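Local coordinates for CymD (Pseudomonas putida, PDB 6Z34), which forms an outer-membrane channel of the FadL family that probably takes up monoaromatic hydrocarbons by lateral diffusion during their biodegradation, at residues Pro374-Ser386 with Asp393-Lys405. Residues are numbered along the deposited sequence; the frame is centred on the assembly and turned at random.
Sequences PSTPTTSLSGGFS and DVVDFSLAYGFKK
Phe385 and Phe397 face each other as a hydrogen-bonded antiparallel pair, and their side chains make the most extensive contact between these two strands. CB of Phe397 sits over the face of the Phe385 ring, 4.0 Å from its centroid, in a CH-pi contact. The two rings meet obliquely, planes at 35°, with Phe385 CE2 3.6 Å from Phe397 CD2. Phe385 CG stands between its own backbone N and carbonyl carbon (chi1 79°), which brings the ring across to the partner strand. Replacing Phe385 by an alanine would probably uncover Phe397 CB and leave the Phe397 ring freer to turn.

Farther along the same face the packing is loose. Leu381, Tyr401 and Phe403 lie on the surface, and both aromatic side chains lead away from 374-386. Here the backbone ladder does the joining. Tyr401 N donates to Leu381 O at 2.9 Å, and Leu399 N donates to Gly383 O at the same distance. One tight touch remains near the exposed end: the extended Lys404 chain runs beside Thr378, pointing the same way, with Lys404 CG 3.5 Å from Thr378 CB.

The other face carries Ser380, Ser382, Ser398 and Ala400 and turns toward the N-terminal region. Ser398 OG hydrogen-bonds to Pro11 O in helix 10-15. The hairpin is part of the FadL-type barrel wall: 378-388 pairs onward with strand 351-362, and 393-404 with strand 422-437.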
loop_
_atom_site.group_PDB
_atom_site.type_symbol
_atom_site.label_atom_id
_atom_site.label_comp_id
_atom_site.label_asym_id
_atom_site.label_seq_id
_atom_site.Cartn_x
_atom_site.Cartn_y
_atom_site.Cartn_z
ATOM N N PRO A 374 -8.694 18.243 13.075
ATOM C CA PRO A 374 -7.741 18.088 14.180
ATOM C C PRO A 374 -7.320 16.637 14.352
ATOM O O PRO A 374 -8.119 15.802 14.792
ATOM C CB PRO A 374 -8.520 18.596 15.411
ATOM C CG PRO A 374 -9.928 18.883 14.933
ATOM C CD PRO A 374 -9.838 19.089 13.450
ATOM N N SER A 375 -6.064 16.349 14.005
ATOM C CA SER A 375 -5.562 14.986 13.976
ATOM C C SER A 375 -4.062 15.009 14.213
ATOM O O SER A 375 -3.374 15.949 13.810
ATOM C CB SER A 375 -5.867 14.314 12.637
ATOM O OG SER A 375 -4.802 14.520 11.723
ATOM N N THR A 376 -3.559 13.965 14.871
ATOM C CA THR A 376 -2.119 13.841 15.076
ATOM C C THR A 376 -1.463 13.389 13.783
ATOM O O THR A 376 -1.942 12.441 13.156
ATOM C CB THR A 376 -1.798 12.846 16.184
ATOM O OG1 THR A 376 -2.432 13.270 17.399
ATOM C CG2 THR A 376 -0.285 12.753 16.392
ATOM N N PRO A 377 -0.389 14.037 13.347
ATOM C CA PRO A 377 0.293 13.604 12.124
ATOM C C PRO A 377 1.215 12.423 12.394
ATOM O O PRO A 377 1.621 12.148 13.522
ATOM C CB PRO A 377 1.099 14.844 11.719
ATOM C CG PRO A 377 1.445 15.452 13.004
ATOM C CD PRO A 377 0.265 15.210 13.945
ATOM N N THR A 378 1.546 11.714 11.333
ATOM C CA THR A 378 2.539 10.659 11.434
ATOM C C THR A 378 3.839 11.160 10.825
ATOM O O THR A 378 3.834 11.732 9.733
ATOM C CB THR A 378 2.064 9.376 10.757
ATOM O OG1 THR A 378 3.173 8.480 10.600
ATOM C CG2 THR A 378 1.429 9.671 9.417
ATOM N N THR A 379 4.932 11.001 11.562
ATOM C CA THR A 379 6.253 11.403 11.106
ATOM C C THR A 379 7.151 10.176 11.018
ATOM O O THR A 379 7.016 9.233 11.803
ATOM C CB THR A 379 6.891 12.425 12.042
ATOM O OG1 THR A 379 7.047 11.841 13.340
ATOM C CG2 THR A 379 6.022 13.696 12.158
ATOM N N SER A 380 8.065 10.179 10.051
ATOM C CA SER A 380 9.018 9.085 9.968
ATOM C C SER A 380 10.365 9.620 9.517
ATOM O O SER A 380 10.434 10.555 8.716
ATOM C CB SER A 380 8.526 7.981 9.029
ATOM O OG SER A 380 9.017 8.164 7.722
ATOM N N LEU A 381 11.424 9.046 10.079
ATOM C CA LEU A 381 12.803 9.336 9.719
ATOM C C LEU A 381 13.402 8.106 9.041
ATOM O O LEU A 381 13.124 6.972 9.447
ATOM C CB LEU A 381 13.631 9.694 10.950
ATOM C CG LEU A 381 13.511 11.078 11.595
ATOM C CD1 LEU A 381 13.900 12.172 10.619
ATOM C CD2 LEU A 381 12.110 11.325 12.154
ATOM N N SER A 382 14.236 8.322 8.023
ATOM C CA SER A 382 14.787 7.215 7.250
ATOM C C SER A 382 16.262 7.435 6.931
ATOM O O SER A 382 16.767 8.565 6.901
ATOM C CB SER A 382 14.009 7.000 5.950
ATOM O OG SER A 382 13.965 8.189 5.183
ATOM N N GLY A 383 16.949 6.314 6.694
ATOM C CA GLY A 383 18.310 6.309 6.197
ATOM C C GLY A 383 18.528 5.079 5.341
ATOM O O GLY A 383 17.724 4.140 5.345
ATOM N N GLY A 384 19.632 5.086 4.608
ATOM C CA GLY A 384 19.946 3.953 3.755
ATOM C C GLY A 384 21.279 4.134 3.055
ATOM O O GLY A 384 21.948 5.174 3.169
ATOM N N PHE A 385 21.653 3.090 2.320
ATOM C CA PHE A 385 22.927 3.033 1.637
ATOM C C PHE A 385 22.796 2.104 0.443
ATOM O O PHE A 385 21.893 1.264 0.373
ATOM C CB PHE A 385 24.064 2.559 2.556
ATOM C CG PHE A 385 24.095 1.068 2.772
ATOM C CD1 PHE A 385 24.707 0.226 1.848
ATOM C CD2 PHE A 385 23.533 0.512 3.910
ATOM C CE1 PHE A 385 24.726 -1.140 2.039
ATOM C CE2 PHE A 385 23.557 -0.856 4.116
ATOM C CZ PHE A 385 24.152 -1.683 3.179
ATOM N N SER A 386 23.728 2.266 -0.495
ATOM C CA SER A 386 23.879 1.366 -1.619
ATOM C C SER A 386 25.341 0.962 -1.738
ATOM O O SER A 386 26.250 1.739 -1.429
ATOM C CB SER A 386 23.397 2.004 -2.922
ATOM O OG SER A 386 21.992 1.944 -3.017
ATOM N N ASP A 393 25.946 -5.010 -10.622
ATOM C CA ASP A 393 25.380 -5.603 -9.412
ATOM C C ASP A 393 25.345 -4.577 -8.286
ATOM O O ASP A 393 26.393 -4.077 -7.863
ATOM C CB ASP A 393 26.185 -6.841 -8.983
ATOM C CG ASP A 393 26.267 -7.907 -10.065
ATOM O OD1 ASP A 393 25.392 -8.791 -10.075
ATOM O OD2 ASP A 393 27.212 -7.909 -10.885
ATOM N N VAL A 394 24.158 -4.260 -7.790
ATOM C CA VAL A 394 24.037 -3.222 -6.769
ATOM C C VAL A 394 23.087 -3.690 -5.678
ATOM O O VAL A 394 22.022 -4.247 -5.962
ATOM C CB VAL A 394 23.561 -1.875 -7.358
ATOM C CG1 VAL A 394 23.306 -0.852 -6.243
ATOM C CG2 VAL A 394 24.595 -1.323 -8.352
ATOM N N VAL A 395 23.476 -3.460 -4.429
ATOM C CA VAL A 395 22.632 -3.727 -3.271
ATOM C C VAL A 395 22.198 -2.398 -2.681
ATOM O O VAL A 395 23.008 -1.473 -2.553
ATOM C CB VAL A 395 23.358 -4.582 -2.219
ATOM C CG1 VAL A 395 22.498 -4.730 -0.992
ATOM C CG2 VAL A 395 23.658 -5.930 -2.801
ATOM N N ASP A 396 20.909 -2.299 -2.351
ATOM C CA ASP A 396 20.328 -1.119 -1.730
ATOM C C ASP A 396 19.671 -1.540 -0.433
ATOM O O ASP A 396 19.105 -2.632 -0.352
ATOM C CB ASP A 396 19.301 -0.448 -2.634
ATOM C CG ASP A 396 19.826 -0.200 -4.032
ATOM O OD1 ASP A 396 20.580 0.771 -4.223
ATOM O OD2 ASP A 396 19.464 -0.963 -4.947
ATOM N N PHE A 397 19.738 -0.670 0.576
ATOM C CA PHE A 397 19.230 -0.998 1.897
ATOM C C PHE A 397 18.662 0.242 2.562
ATOM O O PHE A 397 19.218 1.333 2.448
ATOM C CB PHE A 397 20.308 -1.595 2.798
ATOM C CG PHE A 397 19.865 -1.774 4.222
ATOM C CD1 PHE A 397 19.171 -2.906 4.601
ATOM C CD2 PHE A 397 20.140 -0.809 5.179
ATOM C CE1 PHE A 397 18.762 -3.078 5.912
ATOM C CE2 PHE A 397 19.726 -0.974 6.492
ATOM C CZ PHE A 397 19.039 -2.110 6.857
ATOM N N SER A 398 17.591 0.041 3.327
ATOM C CA SER A 398 16.786 1.138 3.843
ATOM C C SER A 398 16.238 0.781 5.220
ATOM O O SER A 398 15.809 -0.353 5.452
ATOM C CB SER A 398 15.633 1.432 2.888
ATOM O OG SER A 398 15.178 2.750 3.020
ATOM N N LEU A 399 16.235 1.762 6.116
ATOM C CA LEU A 399 15.613 1.648 7.426
ATOM C C LEU A 399 14.781 2.897 7.695
ATOM O O LEU A 399 15.277 4.018 7.543
ATOM C CB LEU A 399 16.665 1.463 8.512
ATOM C CG LEU A 399 16.114 0.968 9.842
ATOM C CD1 LEU A 399 15.774 -0.510 9.756
ATOM C CD2 LEU A 399 17.123 1.232 10.944
ATOM N N ALA A 400 13.524 2.707 8.101
ATOM C CA ALA A 400 12.632 3.829 8.368
ATOM C C ALA A 400 11.892 3.607 9.679
ATOM O O ALA A 400 11.292 2.547 9.884
ATOM C CB ALA A 400 11.628 4.023 7.225
ATOM N N TYR A 401 11.922 4.607 10.552
ATOM C CA TYR A 401 11.226 4.576 11.834
ATOM C C TYR A 401 10.090 5.584 11.786
ATOM O O TYR A 401 10.337 6.778 11.618
ATOM C CB TYR A 401 12.183 4.894 12.985
ATOM C CG TYR A 401 11.674 4.540 14.380
ATOM C CD1 TYR A 401 10.346 4.764 14.755
ATOM C CD2 TYR A 401 12.530 3.998 15.330
ATOM C CE1 TYR A 401 9.893 4.454 16.029
ATOM C CE2 TYR A 401 12.083 3.682 16.609
ATOM C CZ TYR A 401 10.767 3.912 16.949
ATOM O OH TYR A 401 10.333 3.595 18.218
ATOM N N GLY A 402 8.856 5.103 11.941
ATOM C CA GLY A 402 7.688 5.966 11.999
ATOM C C GLY A 402 6.971 5.930 13.339
ATOM O O GLY A 402 7.088 4.960 14.096
ATOM N N PHE A 403 6.195 6.980 13.617
ATOM C CA PHE A 403 5.530 7.200 14.893
ATOM C C PHE A 403 4.212 7.917 14.640
ATOM O O PHE A 403 4.152 8.834 13.815
ATOM C CB PHE A 403 6.402 8.043 15.827
ATOM C CG PHE A 403 6.392 7.588 17.256
ATOM C CD1 PHE A 403 7.389 6.757 17.740
ATOM C CD2 PHE A 403 5.399 8.009 18.120
ATOM C CE1 PHE A 403 7.392 6.346 19.058
ATOM C CE2 PHE A 403 5.396 7.603 19.443
ATOM C CZ PHE A 403 6.395 6.768 19.911
ATOM N N LYS A 404 3.162 7.499 15.345
ATOM C CA LYS A 404 1.868 8.159 15.286
ATOM C C LYS A 404 1.366 8.393 16.702
ATOM O O LYS A 404 1.756 7.695 17.643
ATOM C CB LYS A 404 0.819 7.343 14.514
ATOM C CG LYS A 404 1.208 6.932 13.108
ATOM C CD LYS A 404 0.072 6.149 12.442
ATOM C CE LYS A 404 0.555 5.348 11.236
ATOM N NZ LYS A 404 -0.576 4.730 10.476
ATOM N N LYS A 405 0.493 9.390 16.833
ATOM C CA LYS A 405 -0.186 9.713 18.092
ATOM C C LYS A 405 0.771 9.814 19.280
ATOM O O LYS A 405 0.340 9.840 20.433
ATOM C CB LYS A 405 -1.275 8.676 18.388
ATOM C CG LYS A 405 -2.527 8.792 17.519
ATOM C CD LYS A 405 -3.234 7.443 17.385
ATOM C CE LYS A 405 -4.715 7.609 17.094
ATOM N NZ LYS A 405 -5.396 8.309 18.216
#